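Putative acetyl-CoA acetyltransferase (Thermus thermophilus, PDB 1ULQ) probably acts as a thiolase of lipid metabolism, an acetyl-CoA C-acyltransferase that transfers acyl groups to or from coenzyme A. Local coordinates at residues 2-7 against 275-281; 378-383 against 394-399. One frame throughout, in Å; residues are numbered along the deposited sequence.

Both contacts belong to one mixed sheet, in which strands 4-16, 279-288, 391-399 and 380-387 follow one another. Interaction 1 pairs segments of the first two, with 267 residues between them, tying the N-terminal strand of the N-terminal thiolase family region to the opening strand of the C-terminal one; interaction 2 is the hairpin that closes the chain. Their centres lie about 12 Å apart. They meet where R280 NH1 forms a salt bridge of 2.8 Å with E398 OE1, and where A279 CB packs against V397 CG1. Interaction 1 is remote from the predicted catalytic residues, whereas in interaction 2 the side chain of A394 is about 11 Å from that of C386, one of two predicted proton acceptors.

Interaction 1 (2-7 against 275-281); sequences PEAWIV and LRPLARV
Backbone bonds between I6 and the 278-279 peptide region hold this antiparallel pair together. I6 N donates to A279 O (2.8 Å), while I6 O accepts L278 N at 2.8 Å and, weakly, A279 N. Two successive residues thus face I6, a classic beta bulge at the start of strand 279-288. Farther along, V281 N reaches A4 O at 3.1 Å in a nearly straight bond. The W5-R280 pair is non-hydrogen-bonded, and both side chains emerge on the same face. There the six-membered part of the indole lies alongside the P277 ring, whose CB sits over the rim of one indole face. R280 meets the indole through CB, 4.0 Å from W5 CD1; its chain then bends at chi2 and chi3, P2 CG lies over one guanidinium face, and R280 NH1 makes a salt bridge with E398. On the I6-A279 face the I6 side chain crosses that of V281 at about a right angle, CG1 to CG2 4.1 Å. Separately, beyond the bulge, V7 CG1 packs on L275 CB (3.5 Å). Strand 256-266 flanks the other edge of strand 4-16; helix 358-375 packs on L278 and A279 through V370, and helix 91-104 meets A4 and V281 through W104.

Interaction 2 (378-383 against 394-399); sequences VQFGLA and AVVVEG
F380 and E398 form one of the non-hydrogen-bonded pairs of a beta hairpin and run side by side on one face: the phenyl CG stands beside its backbone N (chi1 -56°), whereas E398 CG is anti to N and its chain stays extended. The carboxylate therefore comes up against the ring, OE2 lying 3.5 Å from F380 CE2 with the planes 37° apart. Q379 CG lies over the centre of one F380 ring face, and the extended chain beyond it carries NE2 to a weak bond with E398 OE2 (3.2 Å). On the same sheet face L382 CD1 meets V396 CG2 at 3.8 Å and A394 CB at 4.2 Å. G381 and V397 exchange two nearly straight bonds, G381 N to V397 O (2.7 Å) and V397 N to G381 O (2.9 Å); A383 and V395 also exchange two, the one from V395 N more bent, and G399 N closes the row on Q379 O. V397, on the opposite face, touches M373 of helix 358-375, while V396 packs on A305 of helix 298-308. Around buried E398, OE1 forms salt bridges with R280 and R282, an environment that would probably favour the ionised carboxylate.

Interaction 1 (2-7 against 275-281)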
ATOM      1  N   PRO C   2      31.838 -13.930  40.354  1.00 19.34           N
ATOM      2  CA  PRO C   2      31.039 -12.740  39.998  1.00 19.58           C
ATOM      3  C   PRO C   2      31.790 -11.779  39.065  1.00 19.45           C
ATOM      4  O   PRO C   2      32.773 -11.144  39.473  1.00 21.70           O
ATOM      5  CB  PRO C   2      30.690 -12.040  41.300  1.00 18.37           C
ATOM      6  CG  PRO C   2      30.750 -13.176  42.277  1.00 19.01           C
ATOM      7  CD  PRO C   2      31.931 -14.037  41.819  1.00 19.45           C
ATOM      8  N   GLU C   3      31.333 -11.685  37.816  1.00 17.79           N
ATOM      9  CA  GLU C   3      31.930 -10.785  36.843  1.00 13.68           C
ATOM     10  C   GLU C   3      30.821  -9.867  36.296  1.00 13.48           C
ATOM     11  O   GLU C   3      31.003  -8.652  36.284  1.00 16.30           O
ATOM     12  CB  GLU C   3      32.621 -11.580  35.721  1.00 10.30           C
ATOM     13  CG  GLU C   3      33.340 -10.740  34.639  1.00  9.55           C
ATOM     14  CD  GLU C   3      34.820 -10.431  34.927  1.00  7.05           C
ATOM     15  OE1 GLU C   3      35.483 -11.240  35.598  1.00  6.23           O
ATOM     16  OE2 GLU C   3      35.332  -9.395  34.452  1.00  4.62           O
ATOM     17  N   ALA C   4      29.669 -10.412  35.890  1.00 10.99           N
ATOM     18  CA  ALA C   4      28.577  -9.575  35.346  1.00  8.67           C
ATOM     19  C   ALA C   4      27.416  -9.344  36.332  1.00  8.87           C
ATOM     20  O   ALA C   4      26.629 -10.255  36.594  1.00  8.28           O
ATOM     21  CB  ALA C   4      28.053 -10.190  34.070  1.00  6.86           C
ATOM     22  N   TRP C   5      27.292  -8.117  36.845  1.00  6.42           N
ATOM     23  CA  TRP C   5      26.259  -7.775  37.836  1.00  5.12           C
ATOM     24  C   TRP C   5      25.100  -6.903  37.399  1.00  4.26           C
ATOM     25  O   TRP C   5      25.294  -5.841  36.811  1.00  3.68           O
ATOM     26  CB  TRP C   5      26.888  -7.072  39.041  1.00  5.48           C
ATOM     27  CG  TRP C   5      27.739  -7.923  39.933  1.00  4.79           C
ATOM     28  CD1 TRP C   5      28.066  -9.238  39.766  1.00  4.72           C
ATOM     29  CD2 TRP C   5      28.383  -7.499  41.132  1.00  4.77           C
ATOM     30  NE1 TRP C   5      28.874  -9.658  40.786  1.00  4.47           N
ATOM     31  CE2 TRP C   5      29.085  -8.611  41.643  1.00  4.49           C
ATOM     32  CE3 TRP C   5      28.435  -6.283  41.826  1.00  5.56           C
ATOM     33  CZ2 TRP C   5      29.828  -8.547  42.815  1.00  3.99           C
ATOM     34  CZ3 TRP C   5      29.172  -6.215  42.987  1.00  5.22           C
ATOM     35  CH2 TRP C   5      29.861  -7.346  43.474  1.00  6.32           C
ATOM     36  N   ILE C   6      23.897  -7.339  37.747  1.00  4.56           N
ATOM     37  CA  ILE C   6      22.686  -6.593  37.430  1.00  7.21           C
ATOM     38  C   ILE C   6      22.496  -5.590  38.549  1.00  7.74           C
ATOM     39  O   ILE C   6      22.159  -5.968  39.661  1.00  7.96           O
ATOM     40  CB  ILE C   6      21.461  -7.517  37.386  1.00  7.30           C
ATOM     41  CG1 ILE C   6      21.616  -8.525  36.240  1.00  8.98           C
ATOM     42  CG2 ILE C   6      20.201  -6.697  37.218  1.00  6.96           C
ATOM     43  CD1 ILE C   6      20.411  -9.416  36.028  1.00  8.78           C
ATOM     44  N   VAL C   7      22.701  -4.314  38.248  1.00 10.20           N
ATOM     45  CA  VAL C   7      22.603  -3.267  39.258  1.00 12.28           C
ATOM     46  C   VAL C   7      21.350  -2.391  39.192  1.00 13.98           C
ATOM     47  O   VAL C   7      21.117  -1.555  40.069  1.00 13.84           O
ATOM     48  CB  VAL C   7      23.828  -2.361  39.171  1.00 12.62           C
ATOM     49  CG1 VAL C   7      23.966  -1.559  40.440  1.00 15.24           C
ATOM     50  CG2 VAL C   7      25.064  -3.204  38.932  1.00 12.31           C
ATOM     51  N   LEU C 275      27.993   0.560  43.796  1.00 12.88           N
ATOM     52  CA  LEU C 275      26.703   0.171  43.236  1.00 11.06           C
ATOM     53  C   LEU C 275      26.266  -1.133  43.869  1.00 11.64           C
ATOM     54  O   LEU C 275      26.976  -2.133  43.809  1.00 11.53           O
ATOM     55  CB  LEU C 275      26.805   0.006  41.725  1.00  8.35           C
ATOM     56  CG  LEU C 275      27.240   1.300  41.060  1.00  6.39           C
ATOM     57  CD1 LEU C 275      27.162   1.142  39.564  1.00  7.86           C
ATOM     58  CD2 LEU C 275      26.356   2.434  41.536  1.00  4.91           C
ATOM     59  N   ARG C 276      25.095  -1.112  44.485  1.00 14.07           N
ATOM     60  CA  ARG C 276      24.572  -2.293  45.149  1.00 17.48           C
ATOM     61  C   ARG C 276      23.957  -3.271  44.138  1.00 16.98           C
ATOM     62  O   ARG C 276      23.026  -2.930  43.403  1.00 16.35           O
ATOM     63  CB  ARG C 276      23.534  -1.871  46.185  1.00 21.75           C
ATOM     64  CG  ARG C 276      23.007  -3.008  47.025  1.00 29.98           C
ATOM     65  CD  ARG C 276      21.683  -2.634  47.697  1.00 37.31           C
ATOM     66  NE  ARG C 276      21.172  -3.712  48.553  1.00 42.87           N
ATOM     67  CZ  ARG C 276      19.922  -3.788  49.008  1.00 44.28           C
ATOM     68  NH1 ARG C 276      19.037  -2.848  48.688  1.00 44.32           N
ATOM     69  NH2 ARG C 276      19.555  -4.806  49.785  1.00 45.35           N
ATOM     70  N   PRO C 277      24.474  -4.509  44.099  1.00 16.11           N
ATOM     71  CA  PRO C 277      24.021  -5.577  43.198  1.00 15.46           C
ATOM     72  C   PRO C 277      22.593  -6.024  43.482  1.00 15.37           C
ATOM     73  O   PRO C 277      22.168  -6.112  44.633  1.00 17.31           O
ATOM     74  CB  PRO C 277      25.010  -6.708  43.465  1.00 15.00           C
ATOM     75  CG  PRO C 277      26.180  -6.027  44.107  1.00 16.60           C
ATOM     76  CD  PRO C 277      25.545  -4.999  44.976  1.00 16.10           C
ATOM     77  N   LEU C 278      21.854  -6.316  42.425  1.00 13.96           N
ATOM     78  CA  LEU C 278      20.483  -6.763  42.568  1.00 11.48           C
ATOM     79  C   LEU C 278      20.566  -8.262  42.381  1.00 10.75           C
ATOM     80  O   LEU C 278      19.866  -9.035  43.029  1.00 10.02           O
ATOM     81  CB  LEU C 278      19.626  -6.116  41.489  1.00 11.53           C
ATOM     82  CG  LEU C 278      18.116  -6.009  41.694  1.00 13.18           C
ATOM     83  CD1 LEU C 278      17.781  -5.614  43.096  1.00 11.95           C
ATOM     84  CD2 LEU C 278      17.563  -4.985  40.724  1.00 13.94           C
ATOM     85  N   ALA C 279      21.475  -8.660  41.500  1.00 10.83           N
ATOM     86  CA  ALA C 279      21.706 -10.060  41.202  1.00  9.31           C
ATOM     87  C   ALA C 279      22.936 -10.179  40.319  1.00  9.12           C
ATOM     88  O   ALA C 279      23.471  -9.179  39.823  1.00  8.00           O
ATOM     89  CB  ALA C 279      20.499 -10.647  40.498  1.00  9.74           C
ATOM     90  N   ARG C 280      23.362 -11.419  40.124  1.00  9.55           N
ATOM     91  CA  ARG C 280      24.531 -11.758  39.320  1.00 10.41           C
ATOM     92  C   ARG C 280      24.099 -12.751  38.222  1.00 10.60           C
ATOM     93  O   ARG C 280      23.319 -13.675  38.480  1.00 11.57           O
ATOM     94  CB  ARG C 280      25.584 -12.388  40.245  1.00 11.22           C
ATOM     95  CG  ARG C 280      26.670 -13.195  39.565  1.00 15.81           C
ATOM     96  CD  ARG C 280      27.052 -14.467  40.346  1.00 17.96           C
ATOM     97  NE  ARG C 280      27.551 -14.198  41.694  1.00 22.36           N
ATOM     98  CZ  ARG C 280      28.152 -15.102  42.473  1.00 24.46           C
ATOM     99  NH1 ARG C 280      28.343 -16.349  42.046  1.00 24.69           N
ATOM    100  NH2 ARG C 280      28.552 -14.765  43.697  1.00 24.44           N
ATOM    101  N   VAL C 281      24.576 -12.554  36.997  1.00  9.51           N
ATOM    102  CA  VAL C 281      24.235 -13.473  35.915  1.00  8.22           C
ATOM    103  C   VAL C 281      25.106 -14.732  36.050  1.00  9.24           C
ATOM    104  O   VAL C 281      26.330 -14.687  35.891  1.00  8.35           O
ATOM    105  CB  VAL C 281      24.463 -12.819  34.540  1.00  6.73           C
ATOM    106  CG1 VAL C 281      24.175 -13.804  33.436  1.00  4.06           C
ATOM    107  CG2 VAL C 281      23.571 -11.618  34.408  1.00  4.95           C
TER

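Interaction 2 (378-383 against 394-399)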
ATOM      1  N   VAL C 378      15.548 -14.504  47.722  1.00 14.36           N
ATOM      2  CA  VAL C 378      15.742 -15.806  47.088  1.00 12.74           C
ATOM      3  C   VAL C 378      17.165 -15.817  46.530  1.00 12.78           C
ATOM      4  O   VAL C 378      17.648 -14.793  46.045  1.00 12.32           O
ATOM      5  CB  VAL C 378      14.741 -16.017  45.918  1.00 11.66           C
ATOM      6  CG1 VAL C 378      15.232 -17.107  44.997  1.00 10.98           C
ATOM      7  CG2 VAL C 378      13.380 -16.396  46.456  1.00 10.22           C
ATOM      8  N   GLN C 379      17.833 -16.967  46.595  1.00 12.61           N
ATOM      9  CA  GLN C 379      19.203 -17.056  46.098  1.00 12.26           C
ATOM     10  C   GLN C 379      19.319 -17.333  44.601  1.00 13.15           C
ATOM     11  O   GLN C 379      20.166 -16.739  43.932  1.00 14.41           O
ATOM     12  CB  GLN C 379      19.999 -18.118  46.878  1.00 10.62           C
ATOM     13  CG  GLN C 379      21.398 -18.367  46.308  1.00  9.85           C
ATOM     14  CD  GLN C 379      22.291 -19.263  47.171  1.00  9.06           C
ATOM     15  OE1 GLN C 379      21.842 -20.257  47.746  1.00  8.27           O
ATOM     16  NE2 GLN C 379      23.573 -18.919  47.237  1.00  6.83           N
ATOM     17  N   PHE C 380      18.476 -18.216  44.070  1.00 13.41           N
ATOM     18  CA  PHE C 380      18.554 -18.546  42.649  1.00 12.75           C
ATOM     19  C   PHE C 380      17.264 -18.354  41.878  1.00 12.50           C
ATOM     20  O   PHE C 380      16.217 -18.866  42.272  1.00 12.77           O
ATOM     21  CB  PHE C 380      19.033 -19.982  42.478  1.00 12.14           C
ATOM     22  CG  PHE C 380      20.343 -20.254  43.146  1.00 12.64           C
ATOM     23  CD1 PHE C 380      20.416 -21.098  44.245  1.00 12.79           C
ATOM     24  CD2 PHE C 380      21.509 -19.659  42.683  1.00 12.71           C
ATOM     25  CE1 PHE C 380      21.634 -21.350  44.875  1.00 12.33           C
ATOM     26  CE2 PHE C 380      22.727 -19.904  43.304  1.00 13.41           C
ATOM     27  CZ  PHE C 380      22.789 -20.753  44.404  1.00 13.51           C
ATOM     28  N   GLY C 381      17.354 -17.625  40.767  1.00 11.06           N
ATOM     29  CA  GLY C 381      16.186 -17.380  39.949  1.00 10.28           C
ATOM     30  C   GLY C 381      16.371 -17.770  38.497  1.00  8.97           C
ATOM     31  O   GLY C 381      17.461 -17.682  37.960  1.00  9.12           O
ATOM     32  N   LEU C 382      15.286 -18.186  37.859  1.00  9.26           N
ATOM     33  CA  LEU C 382      15.319 -18.590  36.465  1.00  9.18           C
ATOM     34  C   LEU C 382      14.310 -17.813  35.610  1.00  9.10           C
ATOM     35  O   LEU C 382      13.138 -17.700  35.962  1.00  8.63           O
ATOM     36  CB  LEU C 382      15.016 -20.080  36.363  1.00 10.28           C
ATOM     37  CG  LEU C 382      15.012 -20.655  34.949  1.00 12.05           C
ATOM     38  CD1 LEU C 382      16.442 -20.655  34.409  1.00 12.76           C
ATOM     39  CD2 LEU C 382      14.435 -22.061  34.965  1.00 11.36           C
ATOM     40  N   ALA C 383      14.779 -17.285  34.483  1.00  8.72           N
ATOM     41  CA  ALA C 383      13.942 -16.545  33.544  1.00  8.13           C
ATOM     42  C   ALA C 383      14.051 -17.260  32.195  1.00  8.75           C
ATOM     43  O   ALA C 383      15.134 -17.329  31.608  1.00  9.70           O
ATOM     44  CB  ALA C 383      14.438 -15.108  33.415  1.00  7.26           C
ATOM     45  N   ALA C 394      16.986 -19.311  28.212  1.00  5.70           N
ATOM     46  CA  ALA C 394      16.878 -19.283  29.669  1.00  7.12           C
ATOM     47  C   ALA C 394      18.129 -18.661  30.285  1.00  8.13           C
ATOM     48  O   ALA C 394      19.250 -18.848  29.787  1.00  8.25           O
ATOM     49  CB  ALA C 394      16.676 -20.693  30.211  1.00  8.15           C
ATOM     50  N   VAL C 395      17.928 -17.925  31.374  1.00  7.96           N
ATOM     51  CA  VAL C 395      19.018 -17.256  32.074  1.00  7.57           C
ATOM     52  C   VAL C 395      18.930 -17.501  33.569  1.00  8.31           C
ATOM     53  O   VAL C 395      17.892 -17.236  34.174  1.00  9.40           O
ATOM     54  CB  VAL C 395      18.956 -15.755  31.841  1.00  6.35           C
ATOM     55  CG1 VAL C 395      19.933 -15.036  32.751  1.00  6.20           C
ATOM     56  CG2 VAL C 395      19.254 -15.463  30.397  1.00  6.92           C
ATOM     57  N   VAL C 396      20.006 -18.008  34.167  1.00  8.12           N
ATOM     58  CA  VAL C 396      19.998 -18.258  35.605  1.00  7.33           C
ATOM     59  C   VAL C 396      20.691 -17.113  36.329  1.00  8.14           C
ATOM     60  O   VAL C 396      21.787 -16.693  35.967  1.00  8.88           O
ATOM     61  CB  VAL C 396      20.692 -19.577  35.975  1.00  5.18           C
ATOM     62  CG1 VAL C 396      20.486 -19.863  37.446  1.00  2.36           C
ATOM     63  CG2 VAL C 396      20.140 -20.707  35.144  1.00  4.63           C
ATOM     64  N   VAL C 397      20.041 -16.620  37.366  1.00  9.51           N
ATOM     65  CA  VAL C 397      20.557 -15.504  38.131  1.00 10.90           C
ATOM     66  C   VAL C 397      20.638 -15.796  39.636  1.00 13.57           C
ATOM     67  O   VAL C 397      19.766 -16.468  40.203  1.00 13.38           O
ATOM     68  CB  VAL C 397      19.668 -14.289  37.860  1.00  9.23           C
ATOM     69  CG1 VAL C 397      19.728 -13.313  38.992  1.00 10.24           C
ATOM     70  CG2 VAL C 397      20.109 -13.642  36.582  1.00  7.32           C
ATOM     71  N   GLU C 398      21.698 -15.294  40.270  1.00 15.61           N
ATOM     72  CA  GLU C 398      21.919 -15.476  41.705  1.00 17.15           C
ATOM     73  C   GLU C 398      21.757 -14.124  42.389  1.00 18.07           C
ATOM     74  O   GLU C 398      22.399 -13.147  42.004  1.00 18.44           O
ATOM     75  CB  GLU C 398      23.327 -16.036  41.961  1.00 18.42           C
ATOM     76  CG  GLU C 398      23.614 -16.417  43.425  1.00 20.58           C
ATOM     77  CD  GLU C 398      24.934 -17.187  43.613  1.00 22.68           C
ATOM     78  OE1 GLU C 398      25.769 -17.192  42.675  1.00 23.13           O
ATOM     79  OE2 GLU C 398      25.141 -17.778  44.706  1.00 22.43           O
ATOM     80  N   GLY C 399      20.885 -14.069  43.391  1.00 19.45           N
ATOM     81  CA  GLY C 399      20.646 -12.822  44.100  1.00 21.38           C
ATOM     82  C   GLY C 399      21.817 -12.395  44.965  1.00 23.16           C
ATOM     83  O   GLY C 399      22.664 -13.224  45.314  1.00 21.63           O
TER